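Local coordinates for nitrate regulatory protein (Klebsiella oxytoca, PDB 4AKK), which responds to nitrate and nitrite and binds the terminator site in the nasF operon leader RNA, causing transcription antitermination of the nasFEDCBA operon, at residues L167-P171 / Y190-Q194; C130-L135 / R161-L166; K372-L377 / A407-L411; R220-V224 / E386-Q390; E258-R263 / R281-Q286. The contacts are given in a common frame with arbitrary orientation. Residue numbers count along the deposited sequence, not the author numbering.

Contact 1 (L167-P171 / Y190-Q194); sequences LNIVP and YSFMQ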
# COMPACT_ATOMS: atom_id res chain seq x y z
N LEU A 167 -11.71 7.39 13.08
CA LEU A 167 -11.60 6.29 12.13
C LEU A 167 -10.17 5.79 11.94
O LEU A 167 -9.96 4.59 11.77
CB LEU A 167 -12.18 6.69 10.77
CG LEU A 167 -13.70 6.83 10.70
CD1 LEU A 167 -14.13 7.15 9.27
CD2 LEU A 167 -14.38 5.56 11.18
N ASN A 168 -9.20 6.70 11.98
CA ASN A 168 -7.79 6.35 11.82
C ASN A 168 -7.28 5.49 12.97
O ASN A 168 -6.22 4.89 12.87
CB ASN A 168 -6.90 7.60 11.68
CG ASN A 168 -7.11 8.35 10.37
OD1 ASN A 168 -7.70 7.83 9.43
ND2 ASN A 168 -6.62 9.59 10.31
N ILE A 169 -8.02 5.44 14.07
CA ILE A 169 -7.61 4.54 15.14
C ILE A 169 -7.75 3.08 14.71
O ILE A 169 -6.93 2.25 15.06
CB ILE A 169 -8.41 4.76 16.43
CG1 ILE A 169 -8.17 6.16 17.00
CG2 ILE A 169 -8.06 3.66 17.44
CD1 ILE A 169 -9.10 6.52 18.15
N VAL A 170 -8.79 2.80 13.93
CA VAL A 170 -9.17 1.41 13.63
C VAL A 170 -8.11 0.55 12.93
O VAL A 170 -7.80 -0.54 13.41
CB VAL A 170 -10.50 1.34 12.84
CG1 VAL A 170 -10.85 -0.10 12.51
CG2 VAL A 170 -11.62 1.98 13.65
N PRO A 171 -7.57 1.02 11.80
CA PRO A 171 -6.52 0.25 11.11
C PRO A 171 -5.29 0.06 12.00
O PRO A 171 -4.59 -0.95 11.91
CB PRO A 171 -6.16 1.13 9.91
CG PRO A 171 -7.30 2.09 9.76
CD PRO A 171 -7.83 2.31 11.14
N TYR A 190 -13.48 -1.57 8.83
CA TYR A 190 -12.90 -0.26 8.56
C TYR A 190 -13.26 0.19 7.15
O TYR A 190 -13.64 1.34 6.93
CB TYR A 190 -11.37 -0.28 8.73
CG TYR A 190 -10.71 0.97 8.21
CD1 TYR A 190 -10.90 2.19 8.85
CD2 TYR A 190 -9.91 0.94 7.08
CE1 TYR A 190 -10.31 3.34 8.38
CE2 TYR A 190 -9.31 2.09 6.60
CZ TYR A 190 -9.52 3.29 7.26
OH TYR A 190 -8.94 4.44 6.80
N SER A 191 -13.12 -0.72 6.19
CA SER A 191 -13.47 -0.40 4.81
C SER A 191 -14.90 0.08 4.76
O SER A 191 -15.20 1.09 4.12
CB SER A 191 -13.31 -1.61 3.89
OG SER A 191 -11.99 -2.11 3.93
N PHE A 192 -15.79 -0.65 5.42
CA PHE A 192 -17.20 -0.32 5.41
C PHE A 192 -17.44 1.03 6.10
O PHE A 192 -18.18 1.87 5.60
CB PHE A 192 -18.01 -1.43 6.09
CG PHE A 192 -19.49 -1.27 5.96
CD1 PHE A 192 -20.19 -0.45 6.83
CD2 PHE A 192 -20.19 -1.93 4.95
CE1 PHE A 192 -21.56 -0.29 6.71
CE2 PHE A 192 -21.55 -1.77 4.83
CZ PHE A 192 -22.24 -0.96 5.70
N MET A 193 -16.83 1.22 7.27
CA MET A 193 -17.00 2.44 8.04
C MET A 193 -16.56 3.63 7.19
O MET A 193 -17.18 4.70 7.22
CB MET A 193 -16.17 2.39 9.34
CG MET A 193 -16.79 1.58 10.49
SD MET A 193 -15.69 1.35 11.92
CE MET A 193 -15.76 2.97 12.65
N GLN A 194 -15.48 3.44 6.45
CA GLN A 194 -14.91 4.50 5.64
C GLN A 194 -15.79 4.83 4.43
O GLN A 194 -15.98 6.00 4.10
CB GLN A 194 -13.49 4.12 5.19
CG GLN A 194 -12.71 5.27 4.59
CD GLN A 194 -12.55 6.44 5.54
OE1 GLN A 194 -13.15 7.50 5.35
NE2 GLN A 194 -11.74 6.25 6.58
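In an all-helical domain, a tight turn between two helices can pack against one face of a longer neighbour. In the helical NIT domain, residues 167-171, where helix 152-167 passes into the short helix 169-173, lie against residues 190-194 of helix 180-212. The turn is held locally by the backbone bond from V170 N to L167 O (3.0 Å). Y190 contributes about half of the surface that helix 180-212 gives to the contact. Its CB touches V170 CG1 at 3.8 Å, while its ring, with chi1 near t, reaches the backbone of the turn, CE1 lying 3.6 Å from L167 O. The hydroxyl finds its polar partner beyond the two segments, in Q351, which also bonds N168 and so links the turn to helix 341-358. S191 and F192 face other parts of the fold, F192 meeting F237 edge-to-face. One turn beyond Y190, M193 returns to the interface, and its CE presses to 3.3 Å from L167 CD2. Q194 brings its amide nitrogen NE2 to 3.7 Å from L167 CD1, and gives Y190 OH a weak hydrogen bond of 3.3 Å. A CH-pi contact completes the packing of Y190: P171 CG stands 3.5 Å above the centroid of the Y190 ring, only 9° from the ring normal.

Contact 2 (C130-L135 / R161-L166); sequences CAVWYL and RIIRHL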
# COMPACT_ATOMS: atom_id res chain seq x y z
N CYS A 130 -4.35 11.97 19.03
CA CYS A 130 -4.84 12.86 17.98
C CYS A 130 -6.36 12.96 18.02
O CYS A 130 -6.91 14.06 18.06
CB CYS A 130 -4.39 12.33 16.62
SG CYS A 130 -4.42 13.52 15.26
N ALA A 131 -7.03 11.82 18.02
CA ALA A 131 -8.50 11.77 18.09
C ALA A 131 -9.04 12.43 19.36
O ALA A 131 -9.99 13.20 19.31
CB ALA A 131 -8.99 10.32 17.97
N VAL A 132 -8.42 12.13 20.50
CA VAL A 132 -8.84 12.71 21.77
C VAL A 132 -8.52 14.21 21.87
O VAL A 132 -9.15 14.93 22.65
CB VAL A 132 -8.23 11.94 22.95
CG1 VAL A 132 -8.35 12.73 24.24
CG2 VAL A 132 -8.91 10.58 23.09
N TRP A 133 -7.55 14.68 21.09
CA TRP A 133 -7.18 16.10 21.09
C TRP A 133 -8.30 16.98 20.54
O TRP A 133 -8.57 18.06 21.07
CB TRP A 133 -5.90 16.31 20.28
CG TRP A 133 -5.54 17.75 20.06
CD1 TRP A 133 -6.09 18.60 19.15
CD2 TRP A 133 -4.52 18.50 20.73
NE1 TRP A 133 -5.49 19.84 19.23
CE2 TRP A 133 -4.52 19.80 20.19
CE3 TRP A 133 -3.60 18.19 21.75
CZ2 TRP A 133 -3.65 20.79 20.63
CZ3 TRP A 133 -2.73 19.18 22.18
CH2 TRP A 133 -2.76 20.46 21.62
N TYR A 134 -8.98 16.50 19.50
CA TYR A 134 -10.05 17.26 18.86
C TYR A 134 -11.40 17.15 19.56
O TYR A 134 -12.24 18.03 19.41
CB TYR A 134 -10.22 16.83 17.41
CG TYR A 134 -9.11 17.30 16.51
CD1 TYR A 134 -9.13 18.57 15.96
CD2 TYR A 134 -8.04 16.47 16.22
CE1 TYR A 134 -8.10 19.01 15.15
CE2 TYR A 134 -7.01 16.90 15.41
CZ TYR A 134 -7.05 18.17 14.88
OH TYR A 134 -6.02 18.59 14.06
N LEU A 135 -11.63 16.07 20.30
CA LEU A 135 -12.94 15.84 20.91
C LEU A 135 -13.46 17.00 21.77
O LEU A 135 -14.63 17.35 21.67
CB LEU A 135 -12.97 14.51 21.67
CG LEU A 135 -12.99 13.30 20.73
CD1 LEU A 135 -12.95 11.99 21.51
CD2 LEU A 135 -14.21 13.34 19.82
N ARG A 161 -13.44 16.25 10.40
CA ARG A 161 -12.08 16.10 10.91
C ARG A 161 -12.03 15.27 12.20
O ARG A 161 -11.16 14.42 12.36
CB ARG A 161 -11.43 17.46 11.13
CG ARG A 161 -10.12 17.38 11.90
CD ARG A 161 -9.43 18.73 11.98
NE ARG A 161 -10.20 19.69 12.76
CZ ARG A 161 -9.79 20.92 13.05
NH1 ARG A 161 -8.60 21.34 12.64
NH2 ARG A 161 -10.57 21.73 13.76
N ILE A 162 -12.96 15.52 13.12
CA ILE A 162 -13.07 14.71 14.32
C ILE A 162 -13.31 13.25 13.95
O ILE A 162 -12.69 12.33 14.48
CB ILE A 162 -14.22 15.20 15.22
CG1 ILE A 162 -13.88 16.58 15.80
CG2 ILE A 162 -14.47 14.20 16.35
CD1 ILE A 162 -15.02 17.23 16.55
N ILE A 163 -14.22 13.05 13.00
CA ILE A 163 -14.56 11.73 12.51
C ILE A 163 -13.38 10.98 11.88
O ILE A 163 -13.18 9.78 12.14
CB ILE A 163 -15.75 11.80 11.50
CG1 ILE A 163 -17.05 12.11 12.27
CG2 ILE A 163 -15.88 10.47 10.75
CD1 ILE A 163 -18.23 12.57 11.39
N ARG A 164 -12.59 11.68 11.08
CA ARG A 164 -11.46 11.05 10.40
C ARG A 164 -10.37 10.54 11.36
O ARG A 164 -9.80 9.46 11.15
CB ARG A 164 -10.85 12.03 9.39
CG ARG A 164 -9.51 11.57 8.80
CD ARG A 164 -9.10 12.44 7.63
NE ARG A 164 -9.14 13.85 7.99
CZ ARG A 164 -8.11 14.53 8.47
NH1 ARG A 164 -6.93 13.92 8.64
NH2 ARG A 164 -8.24 15.81 8.77
N HIS A 165 -10.08 11.31 12.39
CA HIS A 165 -9.10 10.89 13.39
C HIS A 165 -9.60 9.72 14.24
O HIS A 165 -8.82 8.90 14.70
CB HIS A 165 -8.67 12.05 14.27
CG HIS A 165 -7.92 13.10 13.52
ND1 HIS A 165 -6.82 13.00 12.73
CD2 HIS A 165 -8.30 14.42 13.48
CE1 HIS A 165 -6.56 14.26 12.25
NE2 HIS A 165 -7.46 15.10 12.73
N LEU A 166 -10.91 9.65 14.44
CA LEU A 166 -11.49 8.54 15.18
C LEU A 166 -11.35 7.28 14.36
O LEU A 166 -10.92 6.25 14.86
CB LEU A 166 -12.97 8.80 15.51
CG LEU A 166 -13.18 9.78 16.66
CD1 LEU A 166 -14.64 10.20 16.73
CD2 LEU A 166 -12.72 9.15 17.98
O HOH W 1 -10.88 13.31 16.60
O HOH W 2 -6.11 17.55 11.55
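Small residues bring helices close, and rotamers decide how the larger ones share the gap. Helices 122-134 and 152-167 of the NIT domain run nearly antiparallel here (155°), their local axes 8.5 Å apart, with the CA atoms of A131 and H165 4.8 Å from each other. Y134 and H165 both adopt chi1 m, and their rings lie at 11° to one another but slid apart, centroids 4.7 Å distant, so they barely overlap. C130, at chi1 t, places SG over the face of the H165 ring, 3.8 Å from its centroid. R161 starts out t,t and bends at chi3 (p), so that its guanidinium turns a face to Y134 and NE comes 3.3 Å from Y134 CE1. The m,t side chains of L135 and I162 meet at 3.6 Å (CD2 to CG2). I331 and A332 of the second subunit pack on C130 and H165. One water joins A131 O to I162 O and another joins Y134 OH to H165 NE2; these polar groups meet through water and not directly, so both waters are part of a buried interface.

Contact 3 (K372-L377 / A407-L411); sequences KAKSVL and ARALL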
# COMPACT_ATOMS: atom_id res chain seq x y z
N LYS A 372 -4.78 18.53 -17.20
CA LYS A 372 -3.98 17.96 -18.29
C LYS A 372 -4.74 16.92 -19.15
O LYS A 372 -4.74 16.99 -20.38
CB LYS A 372 -2.72 17.32 -17.74
CG LYS A 372 -1.64 18.28 -17.29
CD LYS A 372 -0.54 17.51 -16.56
CE LYS A 372 0.71 18.35 -16.31
NZ LYS A 372 1.64 18.31 -17.46
N ALA A 373 -5.39 15.95 -18.50
CA ALA A 373 -6.19 14.99 -19.26
C ALA A 373 -7.29 15.68 -20.07
O ALA A 373 -7.57 15.29 -21.21
CB ALA A 373 -6.77 13.93 -18.36
N LYS A 374 -7.92 16.70 -19.49
CA LYS A 374 -8.93 17.46 -20.21
C LYS A 374 -8.35 18.10 -21.47
O LYS A 374 -8.93 18.00 -22.55
CB LYS A 374 -9.55 18.54 -19.32
CG LYS A 374 -10.68 18.03 -18.43
CD LYS A 374 -10.99 19.02 -17.30
CE LYS A 374 -11.13 20.45 -17.82
NZ LYS A 374 -11.35 21.44 -16.72
N SER A 375 -7.19 18.74 -21.33
CA SER A 375 -6.51 19.34 -22.47
C SER A 375 -6.24 18.32 -23.57
O SER A 375 -6.38 18.62 -24.75
CB SER A 375 -5.21 20.00 -22.04
OG SER A 375 -5.45 20.85 -20.93
N VAL A 376 -5.85 17.11 -23.18
CA VAL A 376 -5.59 16.06 -24.15
C VAL A 376 -6.83 15.77 -24.99
O VAL A 376 -6.74 15.65 -26.21
CB VAL A 376 -5.10 14.75 -23.49
CG1 VAL A 376 -5.20 13.58 -24.48
CG2 VAL A 376 -3.67 14.91 -22.98
N LEU A 377 -7.97 15.67 -24.32
CA LEU A 377 -9.24 15.45 -25.01
C LEU A 377 -9.64 16.67 -25.84
O LEU A 377 -10.21 16.54 -26.92
CB LEU A 377 -10.34 15.10 -24.01
CG LEU A 377 -10.12 13.82 -23.20
CD1 LEU A 377 -11.19 13.64 -22.14
CD2 LEU A 377 -10.07 12.61 -24.11
N ALA A 407 -7.50 9.99 -15.36
CA ALA A 407 -6.64 11.03 -15.91
C ALA A 407 -5.22 10.53 -16.06
O ALA A 407 -4.58 10.77 -17.09
CB ALA A 407 -6.67 12.28 -15.02
N ARG A 408 -4.74 9.87 -15.02
CA ARG A 408 -3.41 9.28 -15.01
C ARG A 408 -3.32 8.24 -16.11
O ARG A 408 -2.33 8.20 -16.83
CB ARG A 408 -3.09 8.65 -13.67
CG ARG A 408 -2.69 9.65 -12.60
CD ARG A 408 -2.07 8.96 -11.39
NE ARG A 408 -1.76 9.92 -10.34
CZ ARG A 408 -2.40 9.99 -9.18
NH1 ARG A 408 -3.38 9.15 -8.89
NH2 ARG A 408 -2.05 10.92 -8.29
N ALA A 409 -4.34 7.40 -16.24
CA ALA A 409 -4.31 6.39 -17.30
C ALA A 409 -4.12 7.03 -18.67
O ALA A 409 -3.33 6.55 -19.47
CB ALA A 409 -5.57 5.52 -17.27
N LEU A 410 -4.84 8.11 -18.95
CA LEU A 410 -4.78 8.74 -20.27
C LEU A 410 -3.43 9.41 -20.56
O LEU A 410 -2.94 9.37 -21.69
CB LEU A 410 -5.93 9.73 -20.47
CG LEU A 410 -5.92 10.62 -21.72
CD1 LEU A 410 -5.88 9.79 -22.99
CD2 LEU A 410 -7.12 11.57 -21.73
N LEU A 411 -2.84 10.04 -19.54
CA LEU A 411 -1.53 10.67 -19.69
C LEU A 411 -0.44 9.62 -19.88
O LEU A 411 0.56 9.85 -20.56
CB LEU A 411 -1.22 11.56 -18.48
CG LEU A 411 -2.18 12.72 -18.20
CD1 LEU A 411 -1.90 13.32 -16.83
CD2 LEU A 411 -2.07 13.78 -19.28
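Two leucines one after the other on a helix can grip a neighbouring helix over more than one turn, as L410 and L411 do in the ANTAR domain. Helices 360-380 and 403-412 cross at 54°, with local axes 9.3 Å apart. L410, at chi1 t, points at the partner, and its CD2 settles among three side chains: 4.1 Å from A373 CB, 3.9 Å from V376 CG1 and 3.9 Å from L377 CD2. L411, at chi1 m, leaves its helix sideways, yet its CD2 reaches K372 CB at 3.9 Å and V376 CG2 at 4.2 Å. A373 is the small counterpart: its methyl CB meets A407 CB at 3.7 Å, which allows the closest backbone approach, CA to CA 5.2 Å. The interface is wholly apolar. Helix 385-399 completes the compact three-helix core, L392 packing on A373 and L377, while V413 and L416 of the second subunit cover L410 and L377, so the apolar packing extends to the second subunit.

Contact 4 (R220-V224 / E386-Q390); sequences RQQLV and EQAWQ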
# COMPACT_ATOMS: atom_id res chain seq x y z
N ARG A 220 -18.76 20.64 -7.03
CA ARG A 220 -19.00 19.48 -7.88
C ARG A 220 -17.83 18.48 -7.89
O ARG A 220 -18.04 17.26 -7.89
CB ARG A 220 -19.37 19.93 -9.30
CG ARG A 220 -19.49 18.75 -10.26
CD ARG A 220 -19.95 19.17 -11.65
NE ARG A 220 -18.89 19.82 -12.41
CZ ARG A 220 -19.01 20.19 -13.68
NH1 ARG A 220 -20.14 19.98 -14.33
NH2 ARG A 220 -17.99 20.77 -14.30
N GLN A 221 -16.59 18.97 -7.93
CA GLN A 221 -15.45 18.05 -7.95
C GLN A 221 -15.36 17.32 -6.60
O GLN A 221 -15.18 16.11 -6.55
CB GLN A 221 -14.13 18.76 -8.30
CG GLN A 221 -12.96 17.81 -8.58
CD GLN A 221 -13.16 16.93 -9.81
OE1 GLN A 221 -13.36 17.43 -10.93
NE2 GLN A 221 -13.09 15.62 -9.62
N GLN A 222 -15.53 18.07 -5.51
CA GLN A 222 -15.51 17.48 -4.17
C GLN A 222 -16.62 16.43 -4.02
O GLN A 222 -16.43 15.39 -3.39
CB GLN A 222 -15.69 18.56 -3.11
CG GLN A 222 -14.56 19.58 -3.05
CD GLN A 222 -14.80 20.63 -1.97
OE1 GLN A 222 -15.73 20.51 -1.18
NE2 GLN A 222 -13.97 21.67 -1.95
N LEU A 223 -17.78 16.69 -4.62
CA LEU A 223 -18.89 15.76 -4.51
C LEU A 223 -18.54 14.49 -5.26
O LEU A 223 -18.59 13.38 -4.72
CB LEU A 223 -20.18 16.37 -5.05
CG LEU A 223 -21.38 15.43 -5.15
CD1 LEU A 223 -21.80 14.95 -3.76
CD2 LEU A 223 -22.53 16.16 -5.84
N VAL A 224 -18.17 14.66 -6.52
CA VAL A 224 -17.73 13.55 -7.34
C VAL A 224 -16.65 12.73 -6.63
O VAL A 224 -16.65 11.50 -6.70
CB VAL A 224 -17.17 14.08 -8.68
CG1 VAL A 224 -16.36 13.01 -9.40
CG2 VAL A 224 -18.32 14.59 -9.55
N GLU A 386 -16.06 21.47 -20.86
CA GLU A 386 -17.04 20.80 -20.03
C GLU A 386 -17.26 19.37 -20.54
O GLU A 386 -17.31 18.43 -19.76
CB GLU A 386 -18.36 21.58 -19.98
CG GLU A 386 -19.51 20.83 -19.29
CD GLU A 386 -19.33 20.74 -17.78
OE1 GLU A 386 -18.30 21.25 -17.27
OE2 GLU A 386 -20.20 20.16 -17.10
N GLN A 387 -17.37 19.23 -21.86
CA GLN A 387 -17.51 17.93 -22.48
C GLN A 387 -16.36 17.00 -22.09
O GLN A 387 -16.56 15.82 -21.79
CB GLN A 387 -17.55 18.09 -24.00
CG GLN A 387 -17.70 16.78 -24.79
CD GLN A 387 -17.67 17.01 -26.30
OE1 GLN A 387 -17.36 18.11 -26.77
NE2 GLN A 387 -18.01 15.98 -27.06
N ALA A 388 -15.16 17.56 -22.10
CA ALA A 388 -13.95 16.85 -21.69
C ALA A 388 -14.07 16.31 -20.27
O ALA A 388 -13.78 15.14 -19.99
CB ALA A 388 -12.74 17.77 -21.81
N TRP A 389 -14.51 17.18 -19.36
CA TRP A 389 -14.66 16.80 -17.96
C TRP A 389 -15.71 15.71 -17.83
O TRP A 389 -15.51 14.72 -17.12
CB TRP A 389 -15.03 18.02 -17.11
CG TRP A 389 -15.05 17.72 -15.64
CD1 TRP A 389 -13.99 17.80 -14.76
CD2 TRP A 389 -16.18 17.30 -14.87
NE1 TRP A 389 -14.40 17.44 -13.50
CE2 TRP A 389 -15.74 17.13 -13.53
CE3 TRP A 389 -17.52 17.03 -15.17
CZ2 TRP A 389 -16.59 16.71 -12.50
CZ3 TRP A 389 -18.38 16.63 -14.15
CH2 TRP A 389 -17.91 16.47 -12.83
N GLN A 390 -16.83 15.86 -18.53
CA GLN A 390 -17.89 14.87 -18.46
C GLN A 390 -17.40 13.52 -18.95
O GLN A 390 -17.72 12.49 -18.37
CB GLN A 390 -19.12 15.33 -19.26
CG GLN A 390 -19.84 16.53 -18.66
CD GLN A 390 -20.62 16.20 -17.38
OE1 GLN A 390 -20.90 14.92 -17.16
NE2 GLN A 390 -20.97 17.10 -16.61
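R220 lays its guanidinium flat on the indole of W389, a cation-pi stack with centres 3.9 Å apart and planes at 9°, and this stack bridges the two domains of the protein. R220 belongs to helix 217-240 of the NIT nitrate-receptor domain, W389 to helix 385-399 of the ANTAR RNA-binding domain. The local axes are almost parallel (12°) but 14.1 Å apart, so long side chains rather than backbones span the interface. The principle is that of an arginine used on both face and edge. While the face meets W389, the edge forms a two-pronged salt bridge with E386: NH1 to OE2 at 2.8 Å and NH2 to OE1 at 3.0 Å. Q390 NE2 also donates to E386 OE2 (3.2 Å), and C267 O accepts from both R220 NH1 and Q390 NE2, adding helix 257-267 to the network. Around the indole, V224 CG2 packs at the ring edge, 3.8 Å from CH2, and M403 of helix 403-412 lies alongside. Such a junction is consistent with a one-component design in which receptor and effector are coupled in one chain. Its remaining polar tie is a direct hydrogen bond, W389 NE1 to Q221 OE1, 2.8 Å long.

Contact 5 (E258-R263 / R281-Q286); sequences EIEQLR and RWFCAQ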
# COMPACT_ATOMS: atom_id res chain seq x y z
N GLU A 258 -33.50 7.52 -6.79
CA GLU A 258 -33.65 8.94 -6.50
C GLU A 258 -32.28 9.60 -6.29
O GLU A 258 -31.99 10.62 -6.89
CB GLU A 258 -34.56 9.18 -5.29
CG GLU A 258 -34.91 10.64 -5.10
CD GLU A 258 -35.89 10.87 -3.96
OE1 GLU A 258 -36.00 9.98 -3.09
OE2 GLU A 258 -36.53 11.94 -3.94
N ILE A 259 -31.45 8.99 -5.44
CA ILE A 259 -30.08 9.49 -5.25
C ILE A 259 -29.29 9.52 -6.56
O ILE A 259 -28.59 10.48 -6.85
CB ILE A 259 -29.32 8.68 -4.20
CG1 ILE A 259 -29.94 8.91 -2.82
CG2 ILE A 259 -27.83 9.07 -4.21
CD1 ILE A 259 -29.40 8.02 -1.71
N GLU A 260 -29.42 8.47 -7.36
CA GLU A 260 -28.73 8.42 -8.63
C GLU A 260 -29.14 9.55 -9.57
O GLU A 260 -28.30 10.15 -10.23
CB GLU A 260 -28.88 7.05 -9.28
CG GLU A 260 -27.83 6.05 -8.83
CD GLU A 260 -28.16 4.62 -9.22
OE1 GLU A 260 -29.16 4.41 -9.94
OE2 GLU A 260 -27.42 3.70 -8.81
N GLN A 261 -30.44 9.84 -9.61
CA GLN A 261 -30.93 10.94 -10.45
C GLN A 261 -30.44 12.29 -9.96
O GLN A 261 -30.07 13.16 -10.76
CB GLN A 261 -32.45 10.95 -10.48
CG GLN A 261 -33.08 9.71 -11.07
CD GLN A 261 -34.59 9.69 -10.88
OE1 GLN A 261 -35.11 10.14 -9.86
NE2 GLN A 261 -35.31 9.18 -11.88
N LEU A 262 -30.48 12.48 -8.65
CA LEU A 262 -30.02 13.74 -8.07
C LEU A 262 -28.50 13.92 -8.26
O LEU A 262 -28.03 15.04 -8.43
CB LEU A 262 -30.42 13.83 -6.60
CG LEU A 262 -31.94 14.00 -6.38
CD1 LEU A 262 -32.34 13.90 -4.90
CD2 LEU A 262 -32.39 15.32 -6.95
N ARG A 263 -27.74 12.83 -8.26
CA ARG A 263 -26.31 12.93 -8.51
C ARG A 263 -26.08 13.46 -9.92
O ARG A 263 -25.27 14.36 -10.14
CB ARG A 263 -25.63 11.57 -8.36
CG ARG A 263 -25.42 11.09 -6.92
CD ARG A 263 -24.87 9.66 -6.97
NE ARG A 263 -24.43 9.16 -5.67
CZ ARG A 263 -23.95 7.93 -5.48
NH1 ARG A 263 -23.85 7.09 -6.50
NH2 ARG A 263 -23.57 7.55 -4.27
N ARG A 281 -35.01 16.85 -0.05
CA ARG A 281 -35.29 15.58 -0.71
C ARG A 281 -33.99 14.77 -0.75
O ARG A 281 -33.96 13.57 -0.45
CB ARG A 281 -35.81 15.87 -2.12
CG ARG A 281 -36.59 14.74 -2.77
CD ARG A 281 -38.02 14.66 -2.23
NE ARG A 281 -38.77 15.90 -2.44
CZ ARG A 281 -40.07 16.04 -2.18
NH1 ARG A 281 -40.76 15.02 -1.69
NH2 ARG A 281 -40.67 17.20 -2.40
N TRP A 282 -32.90 15.45 -1.12
CA TRP A 282 -31.58 14.83 -1.16
C TRP A 282 -31.19 14.34 0.23
O TRP A 282 -30.84 13.18 0.42
CB TRP A 282 -30.56 15.87 -1.65
CG TRP A 282 -29.12 15.48 -1.47
CD1 TRP A 282 -28.28 15.85 -0.45
CD2 TRP A 282 -28.33 14.68 -2.36
NE1 TRP A 282 -27.03 15.32 -0.65
CE2 TRP A 282 -27.04 14.60 -1.82
CE3 TRP A 282 -28.60 14.03 -3.57
CZ2 TRP A 282 -26.01 13.89 -2.44
CZ3 TRP A 282 -27.58 13.33 -4.19
CH2 TRP A 282 -26.31 13.26 -3.62
N PHE A 283 -31.26 15.24 1.20
CA PHE A 283 -30.84 14.92 2.56
C PHE A 283 -31.57 13.70 3.11
O PHE A 283 -30.97 12.78 3.67
CB PHE A 283 -31.05 16.13 3.49
CG PHE A 283 -30.56 15.90 4.89
CD1 PHE A 283 -29.23 16.14 5.23
CD2 PHE A 283 -31.42 15.43 5.87
CE1 PHE A 283 -28.78 15.93 6.53
CE2 PHE A 283 -30.98 15.21 7.17
CZ PHE A 283 -29.65 15.46 7.49
N CYS A 284 -32.89 13.68 2.93
CA CYS A 284 -33.72 12.62 3.49
C CYS A 284 -33.44 11.29 2.84
O CYS A 284 -33.28 10.28 3.53
CB CYS A 284 -35.21 12.98 3.39
SG CYS A 284 -35.67 14.34 4.51
N ALA A 285 -33.37 11.28 1.51
CA ALA A 285 -32.99 10.07 0.80
C ALA A 285 -31.64 9.55 1.30
O ALA A 285 -31.47 8.35 1.53
CB ALA A 285 -32.96 10.30 -0.70
N GLN A 286 -30.67 10.45 1.47
CA GLN A 286 -29.32 10.05 1.88
C GLN A 286 -29.33 9.55 3.32
O GLN A 286 -28.63 8.62 3.67
CB GLN A 286 -28.33 11.22 1.76
CG GLN A 286 -28.02 11.64 0.35
CD GLN A 286 -27.05 10.70 -0.34
OE1 GLN A 286 -26.63 9.69 0.23
NE2 GLN A 286 -26.69 11.03 -1.59
O HOH W 3 -36.24 11.85 -0.42
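Helices 257-267 and 277-312 cross at 139° between their N-to-C directions, so they run roughly antiparallel, with local axes 10.1 Å apart and the closest CA pair, I259 and A285, at 6.7 Å. Both segments keep regular helical bonds, such as R263 N to I259 O (2.9 Å) and Q286 N to W282 O (2.9 Å), and the side chains fill the space between them. I259 sits in the middle: its CG1 lies 3.9 Å from A285 CB, and its CG2 approaches Q286 NE2 at 3.5 Å. W282 presents the edge of its indole to the shorter helix, CE3 touching L262 CB at 3.5 Å and CH2 reaching R263 CG at 4.0 Å, while its NE1 is bonded to R203 O on helix 180-212. Q286 OE1 is bonded to R289 further along its own helix. At the rim E258 OE2 meets the aliphatic CG of R281 (3.0 Å); a water donates to E258 OE1 and R281 O. The general lesson is that arginines can serve an interface through their hydrocarbon parts: R263 and R281 do so here, while their charges pair with E202 of helix 180-212 and with E277 of R281's own helix.

In the fold
From the N terminus, contact 2 comes first, closing a loop of 25 residues inside the NIT domain. Contact 1 follows in series, opening where contact 2 ends and closing after 18 more; the two touch through I169 and A131. Contact 4 opens next on helix 217-240 and spans 161 residues before it closes in the ANTAR domain. Nested within that span, contact 5 closes a short loop between two NIT helices, its nearest atoms about 5 Å from contact 4. Contact 3 crosses contact 4, opening before 386-390 and closing after it, so the internal fastening of the ANTAR helices interlocks with the bridge to the receptor. Contacts 2 and 3 also border the second subunit.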